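Matching sites in thiazoline oxidase/subtilisin-like protease from Prochloron didemni, a protein that probably cleaves precursor peptides during patellamide maturation, as a subtilisin-like protease of a transamidating family (PDB 4H6X (chain A, 2.00 Å), residues 254-259 and 269-274), and in its relative subtilisin-like protein from Prochloron didemni (PDB 4H6V (chain B, 1.70 Å), residues 202-207 and 216-221). One frame, after least-squares fit of the local backbone (RMSD 0.38 Å); residues are numbered along the deposited sequences.

Structure 1 (4H6X); sequences GEEILG and RLTGTS.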
loop_
_atom_site.group_PDB
_atom_site.type_symbol
_atom_site.label_atom_id
_atom_site.label_comp_id
_atom_site.label_asym_id
_atom_site.label_seq_id
_atom_site.Cartn_x
_atom_site.Cartn_y
_atom_site.Cartn_z
ATOM N N GLY A 254 10.239 -1.385 -5.096
ATOM C CA GLY A 254 9.873 -0.005 -4.758
ATOM C C GLY A 254 10.266 1.019 -5.814
ATOM O O GLY A 254 10.009 2.216 -5.657
ATOM N N GLU A 255 10.889 0.553 -6.893
ATOM C CA GLU A 255 11.353 1.445 -7.944
ATOM C C GLU A 255 10.476 1.341 -9.191
ATOM O O GLU A 255 10.207 0.249 -9.681
ATOM C CB GLU A 255 12.820 1.147 -8.270
ATOM C CG GLU A 255 13.443 2.068 -9.306
ATOM C CD GLU A 255 14.943 1.868 -9.451
ATOM O OE1 GLU A 255 15.432 0.739 -9.241
ATOM O OE2 GLU A 255 15.638 2.851 -9.787
ATOM N N GLU A 256 10.032 2.489 -9.701
ATOM C CA GLU A 256 9.267 2.531 -10.956
ATOM C C GLU A 256 8.001 1.685 -10.879
ATOM O O GLU A 256 7.703 0.870 -11.767
ATOM C CB GLU A 256 10.135 2.117 -12.149
ATOM C CG GLU A 256 11.242 3.107 -12.482
ATOM C CD GLU A 256 10.709 4.334 -13.186
ATOM O OE1 GLU A 256 9.962 4.166 -14.176
ATOM O OE2 GLU A 256 11.030 5.464 -12.752
ATOM N N ILE A 257 7.263 1.898 -9.796
ATOM C CA ILE A 257 5.986 1.256 -9.585
ATOM C C ILE A 257 4.920 2.116 -10.259
ATOM O O ILE A 257 4.904 3.338 -10.089
ATOM C CB ILE A 257 5.697 1.095 -8.068
ATOM C CG1 ILE A 257 6.842 0.340 -7.358
ATOM C CG2 ILE A 257 4.314 0.481 -7.833
ATOM C CD1 ILE A 257 7.211 -1.007 -7.965
ATOM N N LEU A 258 4.054 1.459 -11.029
ATOM C CA LEU A 258 2.973 2.093 -11.778
ATOM C C LEU A 258 1.738 2.282 -10.909
ATOM O O LEU A 258 1.231 1.329 -10.316
ATOM C CB LEU A 258 2.588 1.225 -12.988
ATOM C CG LEU A 258 1.561 1.828 -13.959
ATOM C CD1 LEU A 258 2.192 2.974 -14.742
ATOM C CD2 LEU A 258 0.982 0.777 -14.904
ATOM N N GLY A 259 1.233 3.510 -10.863
ATOM C CA GLY A 259 -0.004 3.775 -10.173
ATOM C C GLY A 259 -0.674 5.041 -10.663
ATOM O O GLY A 259 -0.125 5.779 -11.508
ATOM N N ARG A 269 4.910 6.262 -12.897
ATOM C CA ARG A 269 5.800 5.397 -12.138
ATOM C C ARG A 269 6.600 6.191 -11.109
ATOM O O ARG A 269 7.241 7.194 -11.429
ATOM C CB ARG A 269 6.709 4.599 -13.076
ATOM C CG ARG A 269 5.926 3.648 -13.972
ATOM C CD ARG A 269 6.813 2.652 -14.709
ATOM N NE ARG A 269 6.000 1.772 -15.547
ATOM C CZ ARG A 269 5.635 0.534 -15.223
ATOM N NH1 ARG A 269 6.020 -0.013 -14.068
ATOM N NH2 ARG A 269 4.880 -0.156 -16.057
ATOM N N LEU A 270 6.538 5.743 -9.860
ATOM C CA LEU A 270 7.185 6.431 -8.755
ATOM C C LEU A 270 8.074 5.457 -8.002
ATOM O O LEU A 270 7.918 4.246 -8.128
ATOM C CB LEU A 270 6.142 7.058 -7.805
ATOM C CG LEU A 270 5.153 8.072 -8.397
ATOM C CD1 LEU A 270 4.182 8.548 -7.325
ATOM C CD2 LEU A 270 5.926 9.256 -8.972
ATOM N N THR A 271 8.984 6.004 -7.202
ATOM C CA THR A 271 10.012 5.233 -6.523
ATOM C C THR A 271 10.076 5.658 -5.049
ATOM O O THR A 271 10.014 6.846 -4.751
ATOM C CB THR A 271 11.370 5.409 -7.254
ATOM O OG1 THR A 271 11.268 4.819 -8.552
ATOM C CG2 THR A 271 12.524 4.724 -6.507
ATOM N N GLY A 272 10.166 4.688 -4.136
ATOM C CA GLY A 272 10.284 4.967 -2.690
ATOM C C GLY A 272 9.864 3.754 -1.873
ATOM O O GLY A 272 9.220 2.850 -2.408
ATOM N N THR A 273 10.218 3.722 -0.584
ATOM C CA THR A 273 9.793 2.618 0.286
ATOM C C THR A 273 8.286 2.589 0.449
ATOM O O THR A 273 7.714 1.522 0.631
ATOM C CB THR A 273 10.419 2.646 1.697
ATOM O OG1 THR A 273 10.141 3.902 2.342
ATOM C CG2 THR A 273 11.913 2.376 1.640
ATOM N N SER A 274 7.649 3.764 0.381
ATOM C CA SER A 274 6.196 3.836 0.470
ATOM C C SER A 274 5.508 3.435 -0.836
ATOM O O SER A 274 4.283 3.356 -0.888
ATOM C CB SER A 274 5.739 5.215 0.962
ATOM O OG SER A 274 5.805 6.173 -0.063
#
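With OG1 of Thr-271 anti to its own carbonyl carbon (chi1 -66°), the hydroxyl accepts a hydrogen bond from the backbone N of Glu-256, 2.9 Å from N to OG1. OG1 also lies 3.4 Å from Glu-255 CA, and methyl CG2 of Thr-271 lies 3.8 Å from that CA. Glu-256 also has CG anti to its carbonyl carbon, and a bend at chi2 (-76°) carries OE1 over the Arg-269 chain, 3.5 Å from CB of Arg-269. The side chains of Glu-256 and Arg-269 cross at about a right angle, their CB atoms 4.3 Å apart. Arg-269 runs extended, and its NH1 donates in the guanidinium plane to Glu-256 O at 3.0 Å. CB of Leu-258 covers one guanidinium face, and Asp-12 forms a salt bridge with NH2. A G1 beta bulge sets Glu-256 and Ile-257 opposite the single Leu-270. Paired backbone bonds join Ile-257 and Leu-270. The contact is the beta hairpin of strands 257-259 and 268-270 in this subtilase fold. N-cap Gly-272 leads into helix 273-293 with Ser-274, probably the triad serine.

How the two compare
Both structures hold the same two-stranded hairpin with a G1 beta bulge, and the comparable CA atoms coincide within the error. The bulge residue has positive phi in both, and the guanidinium of Arg-269(A) or Arg-216(B) binds its carbonyl O. The side chain of Ile-257(A) keeps its place in Ile-205(B). Glu-256(A) is exchanged for Asp-204(B). The CB atoms coincide, and the CG atoms lie 0.5 Å apart after superposition. The acid one carbon shorter ends earlier: OD1 of Asp-204(B) and CD of Glu-256(A) are 1.4 Å apart after superposition. OE1 of Glu-256(A), which rests on the aliphatic part of Arg-269(A), has no counterpart in Asp-204(B). The touch between the CB atoms of acid and arginine remains. In structure 2 a water is modelled between OD1 of Asp-204(B) and OG of Ser-218(B). Thr-271(A) is exchanged for Ser-218(B). The hydroxyl oxygens are 0.4 Å apart after superposition, and the bond to the backbone N of the bulge residue is kept. Methyl CG2 of Thr-271(A) has no counterpart in Ser-218(B), though both residues still touch the glutamate. Glu-203(B) is shifted within its rotamer against Glu-255(A), by small turns and a move of CB together, with CD atoms 1.6 Å apart after superposition.

Structure 2 (4H6V); sequences GEDILG and RLSGTS.
In Ser-218, OG is anti to the carbonyl carbon (chi1 -62°), and this hydroxyl accepts a hydrogen bond from the backbone N of Asp-204, 2.9 Å from N to OG. OG also lies 3.5 Å from Glu-203 CA. Asp-204 has CG anti to its carbonyl carbon (chi1 -63°), which brings OD1 to 3.5 Å from OG of Ser-218. A modelled water links the two, donating to Asp-204 OD1 and lying 2.6 Å from Ser-218 OG. CB of Asp-204 touches CB of Arg-216 at 4.0 Å. Arg-216 runs extended, and its NH1 donates in the guanidinium plane to Asp-204 O at 2.9 Å. CB of Leu-206 covers one guanidinium face. A G1 beta bulge sets Asp-204 and Ile-205 opposite the single Leu-217. Paired backbone bonds join Ile-205 and Leu-217. N-cap Gly-219 leads into helix 220-240 with Ser-221, the predicted serine of the charge relay system.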
loop_
_atom_site.group_PDB
_atom_site.type_symbol
_atom_site.label_atom_id
_atom_site.label_comp_id
_atom_site.label_asym_id
_atom_site.label_seq_id
_atom_site.Cartn_x
_atom_site.Cartn_y
_atom_site.Cartn_z
ATOM N N GLY B 202 10.406 -1.409 -5.403
ATOM C CA GLY B 202 10.261 -0.020 -5.010
ATOM C C GLY B 202 10.799 0.948 -6.043
ATOM O O GLY B 202 10.881 2.142 -5.770
ATOM N N GLU B 203 11.157 0.429 -7.215
ATOM C CA GLU B 203 11.652 1.256 -8.321
ATOM C C GLU B 203 10.573 1.366 -9.403
ATOM O O GLU B 203 10.129 0.355 -9.941
ATOM C CB GLU B 203 12.942 0.663 -8.912
ATOM C CG GLU B 203 13.494 1.436 -10.112
ATOM C CD GLU B 203 14.775 0.845 -10.694
ATOM O OE1 GLU B 203 14.940 -0.398 -10.721
ATOM O OE2 GLU B 203 15.619 1.641 -11.147
ATOM N N ASP B 204 10.167 2.597 -9.703
ATOM C CA ASP B 204 9.266 2.885 -10.842
ATOM C C ASP B 204 8.017 2.008 -10.789
ATOM O O ASP B 204 7.736 1.236 -11.711
ATOM C CB ASP B 204 9.998 2.666 -12.178
ATOM C CG ASP B 204 11.193 3.602 -12.374
ATOM O OD1 ASP B 204 11.145 4.762 -11.931
ATOM O OD2 ASP B 204 12.180 3.156 -13.001
ATOM N N ILE B 205 7.291 2.118 -9.680
ATOM C CA ILE B 205 6.083 1.334 -9.451
ATOM C C ILE B 205 4.875 2.086 -10.005
ATOM O O ILE B 205 4.659 3.238 -9.658
ATOM C CB ILE B 205 5.877 1.074 -7.931
ATOM C CG1 ILE B 205 7.167 0.501 -7.293
ATOM C CG2 ILE B 205 4.628 0.196 -7.698
ATOM C CD1 ILE B 205 7.673 -0.801 -7.898
ATOM N N LEU B 206 4.095 1.418 -10.849
ATOM C CA LEU B 206 2.943 2.034 -11.523
ATOM C C LEU B 206 1.799 2.322 -10.556
ATOM O O LEU B 206 1.490 1.497 -9.711
ATOM C CB LEU B 206 2.444 1.116 -12.635
ATOM C CG LEU B 206 1.263 1.576 -13.499
ATOM C CD1 LEU B 206 1.647 2.804 -14.333
ATOM C CD2 LEU B 206 0.752 0.425 -14.370
ATOM N N GLY B 207 1.200 3.497 -10.692
ATOM C CA GLY B 207 0.017 3.855 -9.920
ATOM C C GLY B 207 -0.715 5.062 -10.459
ATOM O O GLY B 207 -0.222 5.791 -11.324
ATOM N N ARG B 216 4.909 6.204 -12.810
ATOM C CA ARG B 216 5.726 5.273 -12.037
ATOM C C ARG B 216 6.652 6.029 -11.094
ATOM O O ARG B 216 7.341 6.974 -11.496
ATOM C CB ARG B 216 6.501 4.343 -12.958
ATOM C CG ARG B 216 5.621 3.295 -13.621
ATOM C CD ARG B 216 6.362 2.498 -14.657
ATOM N NE ARG B 216 5.526 1.437 -15.222
ATOM C CZ ARG B 216 5.415 0.203 -14.724
ATOM N NH1 ARG B 216 6.113 -0.166 -13.647
ATOM N NH2 ARG B 216 4.618 -0.682 -15.314
ATOM N N LEU B 217 6.652 5.617 -9.831
ATOM C CA LEU B 217 7.376 6.336 -8.783
ATOM C C LEU B 217 8.186 5.351 -7.945
ATOM O O LEU B 217 7.867 4.164 -7.871
ATOM C CB LEU B 217 6.416 7.143 -7.897
ATOM C CG LEU B 217 5.500 8.214 -8.512
ATOM C CD1 LEU B 217 4.506 8.713 -7.494
ATOM C CD2 LEU B 217 6.266 9.376 -9.119
ATOM N N SER B 218 9.252 5.860 -7.329
ATOM C CA SER B 218 10.173 5.040 -6.572
ATOM C C SER B 218 10.125 5.471 -5.113
ATOM O O SER B 218 9.961 6.649 -4.805
ATOM C CB SER B 218 11.603 5.183 -7.122
ATOM O OG SER B 218 11.694 4.749 -8.469
ATOM N N GLY B 219 10.263 4.508 -4.211
ATOM C CA GLY B 219 10.234 4.815 -2.790
ATOM C C GLY B 219 9.627 3.681 -1.990
ATOM O O GLY B 219 8.899 2.850 -2.538
ATOM N N THR B 220 9.958 3.631 -0.697
ATOM C CA THR B 220 9.341 2.663 0.226
ATOM C C THR B 220 7.823 2.837 0.362
ATOM O O THR B 220 7.142 1.888 0.741
ATOM C CB THR B 220 10.036 2.633 1.624
ATOM O OG1 THR B 220 9.958 3.923 2.230
ATOM C CG2 THR B 220 11.498 2.230 1.464
ATOM N N SER B 221 7.302 4.023 0.022
ATOM C CA SER B 221 5.855 4.283 -0.011
ATOM C C SER B 221 5.148 3.361 -0.978
ATOM O O SER B 221 3.973 3.091 -0.817
ATOM C CB SER B 221 5.544 5.703 -0.476
ATOM O OG SER B 221 5.270 6.553 0.614
HETATM O O HOH W 1 13.404 6.012 -9.907
#